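PDB 3HSI: phosphatidylserine synthase from Haemophilus influenzae, which belongs, by its name, to the phosphatidylserine synthases, and by its sequence to the phospholipase D superfamily of two-domain alpha/beta proteins. Local coordinates for residues Lys272-Thr278 with Lys299-Val305; Val352-Asp358 with Arg416-Leu422. All coordinates share one frame; numbering follows the deposited sequence.

Contact 1 of 2, residues Lys272-Thr278 with Lys299-Val305; sequences KKLVICT and KRVEIIV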
loop_
_atom_site.group_PDB
_atom_site.type_symbol
_atom_site.label_atom_id
_atom_site.label_comp_id
_atom_site.label_asym_id
_atom_site.label_seq_id
_atom_site.Cartn_x
_atom_site.Cartn_y
_atom_site.Cartn_z
ATOM N N LYS C 272 -22.542 7.534 -25.834
ATOM C CA LYS C 272 -22.066 7.372 -27.206
ATOM C C LYS C 272 -20.563 7.109 -27.305
ATOM O O LYS C 272 -20.147 6.128 -27.920
ATOM C CB LYS C 272 -22.407 8.620 -28.040
ATOM C CG LYS C 272 -23.868 8.701 -28.422
ATOM C CD LYS C 272 -24.143 9.921 -29.251
ATOM C CE LYS C 272 -25.554 9.879 -29.804
ATOM N NZ LYS C 272 -25.665 9.183 -31.118
ATOM N N LYS C 273 -19.752 8.013 -26.751
ATOM C CA LYS C 273 -18.295 7.945 -26.935
ATOM C C LYS C 273 -17.547 8.395 -25.690
ATOM O O LYS C 273 -17.942 9.346 -25.020
ATOM C CB LYS C 273 -17.823 8.722 -28.201
ATOM C CG LYS C 273 -16.298 8.714 -28.372
ATOM C CD LYS C 273 -15.809 8.572 -29.832
ATOM C CE LYS C 273 -14.494 9.320 -30.048
ATOM N NZ LYS C 273 -14.800 10.814 -30.238
ATOM N N LEU C 274 -16.482 7.668 -25.383
ATOM C CA LEU C 274 -15.575 7.986 -24.293
ATOM C C LEU C 274 -14.229 8.213 -24.901
ATOM O O LEU C 274 -13.764 7.392 -25.675
ATOM C CB LEU C 274 -15.475 6.797 -23.336
ATOM C CG LEU C 274 -14.461 6.881 -22.199
ATOM C CD1 LEU C 274 -14.796 8.081 -21.320
ATOM C CD2 LEU C 274 -14.485 5.537 -21.362
ATOM N N VAL C 275 -13.603 9.322 -24.553
ATOM C CA VAL C 275 -12.213 9.541 -24.937
ATOM C C VAL C 275 -11.379 9.594 -23.676
ATOM O O VAL C 275 -11.767 10.218 -22.713
ATOM C CB VAL C 275 -12.035 10.878 -25.738
ATOM C CG1 VAL C 275 -10.575 11.066 -26.177
ATOM C CG2 VAL C 275 -12.971 10.880 -26.977
ATOM N N ILE C 276 -10.216 8.971 -23.694
ATOM C CA ILE C 276 -9.343 8.942 -22.530
ATOM C C ILE C 276 -7.930 9.242 -22.981
ATOM O O ILE C 276 -7.474 8.731 -24.016
ATOM C CB ILE C 276 -9.324 7.524 -21.918
ATOM C CG1 ILE C 276 -10.718 7.092 -21.459
ATOM C CG2 ILE C 276 -8.305 7.438 -20.771
ATOM C CD1 ILE C 276 -10.799 5.542 -21.170
ATOM N N CYS C 277 -7.254 10.113 -22.241
ATOM C CA CYS C 277 -5.805 10.297 -22.362
ATOM C C CYS C 277 -5.186 9.791 -21.086
ATOM O O CYS C 277 -5.660 10.107 -19.994
ATOM C CB CYS C 277 -5.465 11.768 -22.528
ATOM S SG CYS C 277 -5.561 12.299 -24.246
ATOM N N THR C 278 -4.130 9.004 -21.213
ATOM C CA THR C 278 -3.378 8.573 -20.056
ATOM C C THR C 278 -1.930 8.459 -20.535
ATOM O O THR C 278 -1.691 8.064 -21.705
ATOM C CB THR C 278 -3.943 7.193 -19.488
ATOM O OG1 THR C 278 -3.202 6.803 -18.333
ATOM C CG2 THR C 278 -3.826 6.083 -20.480
ATOM N N LYS C 299 -20.849 1.260 -27.220
ATOM C CA LYS C 299 -20.356 2.640 -27.144
ATOM C C LYS C 299 -18.984 2.690 -27.798
ATOM O O LYS C 299 -18.302 1.670 -27.889
ATOM C CB LYS C 299 -20.287 3.167 -25.705
ATOM C CG LYS C 299 -21.351 2.647 -24.730
ATOM C CD LYS C 299 -22.746 2.859 -25.240
ATOM C CE LYS C 299 -23.773 2.808 -24.135
ATOM N NZ LYS C 299 -24.958 3.463 -24.732
ATOM N N ARG C 300 -18.586 3.862 -28.268
ATOM C CA ARG C 300 -17.253 4.022 -28.821
ATOM C C ARG C 300 -16.271 4.453 -27.734
ATOM O O ARG C 300 -16.651 5.165 -26.790
ATOM C CB ARG C 300 -17.257 5.085 -29.920
ATOM C CG ARG C 300 -18.336 4.875 -30.957
ATOM C CD ARG C 300 -18.055 3.687 -31.811
ATOM N NE ARG C 300 -19.028 3.527 -32.880
ATOM C CZ ARG C 300 -19.876 2.508 -32.982
ATOM N NH1 ARG C 300 -19.889 1.534 -32.073
ATOM N NH2 ARG C 300 -20.711 2.447 -34.010
ATOM N N VAL C 301 -15.012 4.051 -27.905
ATOM C CA VAL C 301 -13.956 4.356 -26.959
ATOM C C VAL C 301 -12.699 4.686 -27.738
ATOM O O VAL C 301 -12.298 3.947 -28.649
ATOM C CB VAL C 301 -13.629 3.148 -25.995
ATOM C CG1 VAL C 301 -12.449 3.522 -25.040
ATOM C CG2 VAL C 301 -14.880 2.695 -25.226
ATOM N N GLU C 302 -12.086 5.800 -27.367
ATOM C CA GLU C 302 -10.834 6.199 -27.945
ATOM C C GLU C 302 -9.798 6.320 -26.814
ATOM O O GLU C 302 -10.021 7.001 -25.842
ATOM C CB GLU C 302 -11.016 7.541 -28.681
ATOM C CG GLU C 302 -9.731 8.067 -29.277
ATOM C CD GLU C 302 -9.883 9.428 -29.945
ATOM O OE1 GLU C 302 -11.022 9.975 -29.988
ATOM O OE2 GLU C 302 -8.855 9.948 -30.455
ATOM N N ILE C 303 -8.655 5.667 -26.952
ATOM C CA ILE C 303 -7.628 5.751 -25.925
ATOM C C ILE C 303 -6.360 6.254 -26.564
ATOM O O ILE C 303 -5.940 5.748 -27.617
ATOM C CB ILE C 303 -7.393 4.374 -25.254
ATOM C CG1 ILE C 303 -8.721 3.850 -24.673
ATOM C CG2 ILE C 303 -6.280 4.504 -24.184
ATOM C CD1 ILE C 303 -8.693 2.367 -24.154
ATOM N N ILE C 304 -5.779 7.288 -25.967
ATOM C CA ILE C 304 -4.576 7.878 -26.509
ATOM C C ILE C 304 -3.479 7.742 -25.466
ATOM O O ILE C 304 -3.605 8.261 -24.376
ATOM C CB ILE C 304 -4.787 9.398 -26.859
ATOM C CG1 ILE C 304 -6.134 9.593 -27.568
ATOM C CG2 ILE C 304 -3.604 9.925 -27.688
ATOM C CD1 ILE C 304 -6.460 11.096 -28.101
ATOM N N VAL C 305 -2.409 7.036 -25.807
ATOM C CA VAL C 305 -1.247 6.873 -24.932
ATOM C C VAL C 305 0.002 7.152 -25.730
ATOM O O VAL C 305 -0.046 7.236 -26.957
ATOM C CB VAL C 305 -1.149 5.419 -24.363
ATOM C CG1 VAL C 305 -2.239 5.200 -23.358
ATOM C CG2 VAL C 305 -1.255 4.393 -25.489
#

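Contact 2 of 2, residues Val352-Asp358 with Arg416-Leu422; sequences VVRLWRD and RQHTKVL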
loop_
_atom_site.group_PDB
_atom_site.type_symbol
_atom_site.label_atom_id
_atom_site.label_comp_id
_atom_site.label_asym_id
_atom_site.label_seq_id
_atom_site.Cartn_x
_atom_site.Cartn_y
_atom_site.Cartn_z
ATOM N N VAL C 352 -10.806 2.844 -30.736
ATOM C CA VAL C 352 -9.719 3.525 -31.407
ATOM C C VAL C 352 -8.561 3.637 -30.413
ATOM O O VAL C 352 -8.724 4.144 -29.304
ATOM C CB VAL C 352 -10.152 4.929 -31.921
ATOM C CG1 VAL C 352 -8.931 5.752 -32.409
ATOM C CG2 VAL C 352 -11.154 4.768 -33.097
ATOM N N VAL C 353 -7.403 3.130 -30.800
ATOM C CA VAL C 353 -6.247 3.204 -29.939
ATOM C C VAL C 353 -5.262 4.040 -30.705
ATOM O O VAL C 353 -4.944 3.716 -31.842
ATOM C CB VAL C 353 -5.678 1.798 -29.610
ATOM C CG1 VAL C 353 -4.298 1.905 -28.909
ATOM C CG2 VAL C 353 -6.650 1.038 -28.724
ATOM N N ARG C 354 -4.803 5.125 -30.105
ATOM C CA ARG C 354 -3.856 5.989 -30.777
ATOM C C ARG C 354 -2.560 6.033 -30.022
ATOM O O ARG C 354 -2.567 6.130 -28.795
ATOM C CB ARG C 354 -4.386 7.411 -30.836
ATOM C CG ARG C 354 -5.237 7.670 -32.006
ATOM C CD ARG C 354 -5.911 8.963 -31.730
ATOM N NE ARG C 354 -6.938 9.229 -32.713
ATOM C CZ ARG C 354 -6.716 9.725 -33.919
ATOM N NH1 ARG C 354 -5.481 10.006 -34.345
ATOM N NH2 ARG C 354 -7.752 9.940 -34.702
ATOM N N LEU C 355 -1.457 5.959 -30.750
ATOM C CA LEU C 355 -0.146 6.043 -30.138
ATOM C C LEU C 355 0.529 7.361 -30.518
ATOM O O LEU C 355 0.684 7.667 -31.717
ATOM C CB LEU C 355 0.731 4.885 -30.584
ATOM C CG LEU C 355 0.373 3.465 -30.106
ATOM C CD1 LEU C 355 1.390 2.513 -30.689
ATOM C CD2 LEU C 355 0.394 3.357 -28.602
ATOM N N TRP C 356 0.947 8.107 -29.493
ATOM C CA TRP C 356 1.600 9.397 -29.689
ATOM C C TRP C 356 3.098 9.198 -29.743
ATOM O O TRP C 356 3.665 8.446 -28.934
ATOM C CB TRP C 356 1.237 10.369 -28.547
ATOM C CG TRP C 356 1.698 11.812 -28.727
ATOM C CD1 TRP C 356 0.950 12.862 -29.227
ATOM C CD2 TRP C 356 2.979 12.374 -28.348
ATOM N NE1 TRP C 356 1.699 14.031 -29.188
ATOM C CE2 TRP C 356 2.944 13.761 -28.679
ATOM C CE3 TRP C 356 4.170 11.827 -27.827
ATOM C CZ2 TRP C 356 4.038 14.624 -28.463
ATOM C CZ3 TRP C 356 5.260 12.663 -27.613
ATOM C CH2 TRP C 356 5.179 14.078 -27.926
ATOM N N ARG C 357 3.731 9.893 -30.681
ATOM C CA ARG C 357 5.167 9.843 -30.829
ATOM C C ARG C 357 5.656 11.073 -31.613
ATOM O O ARG C 357 5.092 11.407 -32.621
ATOM C CB ARG C 357 5.552 8.584 -31.584
ATOM C CG ARG C 357 7.066 8.380 -31.632
ATOM C CD ARG C 357 7.428 7.105 -32.341
ATOM N NE ARG C 357 8.872 6.985 -32.253
ATOM C CZ ARG C 357 9.598 5.911 -32.532
ATOM N NH1 ARG C 357 9.030 4.783 -32.949
ATOM N NH2 ARG C 357 10.925 5.989 -32.381
ATOM N N ASP C 358 6.709 11.718 -31.126
ATOM C CA ASP C 358 7.308 12.884 -31.780
ATOM C C ASP C 358 8.812 12.911 -31.463
ATOM O O ASP C 358 9.254 13.551 -30.505
ATOM C CB ASP C 358 6.629 14.166 -31.291
ATOM C CG ASP C 358 7.290 15.433 -31.842
ATOM O OD1 ASP C 358 7.895 15.366 -32.930
ATOM O OD2 ASP C 358 7.211 16.488 -31.169
ATOM N N ARG C 416 -4.080 14.885 -31.335
ATOM C CA ARG C 416 -3.987 13.758 -32.267
ATOM C C ARG C 416 -2.911 13.910 -33.339
ATOM O O ARG C 416 -2.621 12.931 -34.056
ATOM C CB ARG C 416 -5.338 13.555 -32.946
ATOM C CG ARG C 416 -6.400 12.998 -31.994
ATOM C CD ARG C 416 -7.702 12.778 -32.738
ATOM N NE ARG C 416 -8.774 12.362 -31.846
ATOM C CZ ARG C 416 -9.914 13.035 -31.661
ATOM N NH1 ARG C 416 -10.136 14.190 -32.294
ATOM N NH2 ARG C 416 -10.821 12.562 -30.803
ATOM N N GLN C 417 -2.328 15.122 -33.457
ATOM C CA GLN C 417 -1.393 15.420 -34.556
ATOM C C GLN C 417 -0.229 14.449 -34.635
ATOM O O GLN C 417 0.106 13.996 -35.724
ATOM C CB GLN C 417 -0.831 16.855 -34.519
ATOM C CG GLN C 417 -1.830 17.961 -34.870
ATOM C CD GLN C 417 -2.326 17.847 -36.312
ATOM O OE1 GLN C 417 -1.634 17.320 -37.188
ATOM N NE2 GLN C 417 -3.552 18.304 -36.548
ATOM N N HIS C 418 0.406 14.168 -33.502
ATOM C CA HIS C 418 1.562 13.266 -33.485
ATOM C C HIS C 418 1.186 11.837 -33.148
ATOM O O HIS C 418 2.032 11.097 -32.649
ATOM C CB HIS C 418 2.634 13.777 -32.531
ATOM C CG HIS C 418 3.227 15.085 -32.940
ATOM N ND1 HIS C 418 3.933 15.240 -34.110
ATOM C CD2 HIS C 418 3.223 16.300 -32.341
ATOM C CE1 HIS C 418 4.350 16.490 -34.215
ATOM N NE2 HIS C 418 3.947 17.152 -33.146
ATOM N N THR C 419 -0.070 11.448 -33.429
ATOM C CA THR C 419 -0.551 10.084 -33.157
ATOM C C THR C 419 -0.787 9.270 -34.414
ATOM O O THR C 419 -1.010 9.809 -35.482
ATOM C CB THR C 419 -1.917 10.046 -32.425
ATOM O OG1 THR C 419 -2.929 10.566 -33.306
ATOM C CG2 THR C 419 -1.867 10.815 -31.100
ATOM N N LYS C 420 -0.783 7.951 -34.262
ATOM C CA LYS C 420 -1.254 7.084 -35.320
ATOM C C LYS C 420 -2.271 6.133 -34.731
ATOM O O LYS C 420 -2.132 5.688 -33.579
ATOM C CB LYS C 420 -0.091 6.285 -35.915
ATOM C CG LYS C 420 1.070 7.146 -36.388
ATOM C CD LYS C 420 2.131 6.285 -37.056
ATOM C CE LYS C 420 3.415 7.075 -37.218
ATOM N NZ LYS C 420 4.091 6.660 -38.459
ATOM N N VAL C 421 -3.269 5.804 -35.529
ATOM C CA VAL C 421 -4.294 4.892 -35.127
ATOM C C VAL C 421 -3.708 3.484 -35.302
ATOM O O VAL C 421 -3.234 3.107 -36.373
ATOM C CB VAL C 421 -5.593 5.101 -35.981
ATOM C CG1 VAL C 421 -6.608 3.948 -35.796
ATOM C CG2 VAL C 421 -6.246 6.416 -35.632
ATOM N N LEU C 422 -3.709 2.717 -34.239
ATOM C CA LEU C 422 -3.260 1.338 -34.338
ATOM C C LEU C 422 -4.310 0.540 -35.112
ATOM O O LEU C 422 -5.480 0.542 -34.741
ATOM C CB LEU C 422 -3.066 0.779 -32.940
ATOM C CG LEU C 422 -2.094 -0.398 -32.882
ATOM C CD1 LEU C 422 -0.638 0.077 -33.170
ATOM C CD2 LEU C 422 -2.208 -1.087 -31.531
HETATM O O HOH W 1 -7.412 1.415 -33.090
HETATM O O HOH W 2 0.175 15.590 -30.887
#

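Contact 1 of 2, residues Lys272-Thr278 with Lys299-Val305
Lys272 meets Arg300 through the backbone: Arg300 N donates to Lys272 O over 2.8 Å, the first of six hydrogen bonds that join the two segments. The axes of strands 273-277 and 300-305 run within 9° of parallel, and the register advances residue for residue, from Lys273 opposite Arg300 to Cys277 opposite Ile304, as a regular parallel ladder requires. Lys273 follows with its CG anti to the backbone N (chi1 177°); its bent chain crosses the Arg300 side chain at about a right angle, and CE comes to 3.5 Å from Glu302 OE1. The charge pairing itself is long, Lys273 NZ lying 3.9 Å from Glu302 OE1; the carboxylate has salt bridges to Arg416 through OE1 and to Arg354 through OE2. Leu274 N donates to Arg300 O and Leu274 O accepts from Glu302 N, each bond 2.9 Å long. Val275 lies alongside Glu302, the two side chains pointing the same way, with CG2 of Val275 at 3.7 Å from Glu302 OE1. Ile276 repeats the two-bond pattern of Leu274, its N reaching Glu302 O and its O receiving Ile304 N. On the same face as Val275, Cys277 rests its SG 4.0 Å from Ile304 CB. Thr278 closes the ladder with a longer bond, Thr278 N to Ile304 O at 3.3 Å. The pair forms the two strands of a beta-alpha-beta unit: Ile291 of helix 285-296 packs on Leu274 and Ile276, and Leu294 on Leu274. In the sheet, strand 367-370 runs antiparallel beside 273-277, and strand 351-356 parallel beside 300-306.

Contact 2 of 2, residues Val352-Asp358 with Arg416-Leu422
Strand 352-356 and the short strand 419-421 form an antiparallel pair at an edge of the mixed sheet that also holds strand 300-306, where the Arg354 side chain packs between Val421 and Arg416 and bonds to Thr419. The axes run at 150°, and Leu355 and Lys420 make the hydrogen-bonded pair: Leu355 N to Lys420 O is 2.9 Å and Lys420 N to Leu355 O 3.0 Å. Leu422 N to Val353 O and Arg357 N to His418 O extend the pairing beyond the short strand. The Arg354 guanidinium is sandwiched, with Val421 CG2 over one face and Arg416 CD over the opposite one, 3.4 Å from Arg354 CZ. At its edge Arg354 NH1 donates in plane to Thr419 OG1 over 2.8 Å. His418 CB sits over the five-membered ring of Trp356, 3.8 Å from its centroid, while the Asp358 carboxylate, its OD2 hydrogen-bonded to Tyr170 OH, stacks parallel over the imidazole. A water accepts from Trp356 NE1 and His418 N. Arg354 NE and Arg416 NE approach to 3.7 Å, yet each arginine has a salt bridge to Glu302, so the shared carboxylate probably offsets their like charges while Thr419 helps fix the Arg354 guanidinium's rotation.

Overall arrangement
Following the chain from the N terminus, contact 1 comes first: 272-278 and 299-305 close a short loop that holds helix 285-296. Contact 2 opens after that loop is complete, and its longer loop, from 352-358 to 416-422, takes in strands 367-370, 374-378 and 391-398 and helix 405-415. The two loops are in series, neither nested nor crossed. The contact centres lie about 12 Å apart, as strands 300-306 and 351-356 are neighbours in the sheet, with Val301 O and Val352 N 2.8 Å apart in a probable hydrogen bond. A salt bridge, Glu302 OE1 to Arg416 NH2 at 2.7 Å, and packing of Ile304 against Thr419 and Val305 against Leu355 tie strand 273-277 through the sheet to strand 419-421.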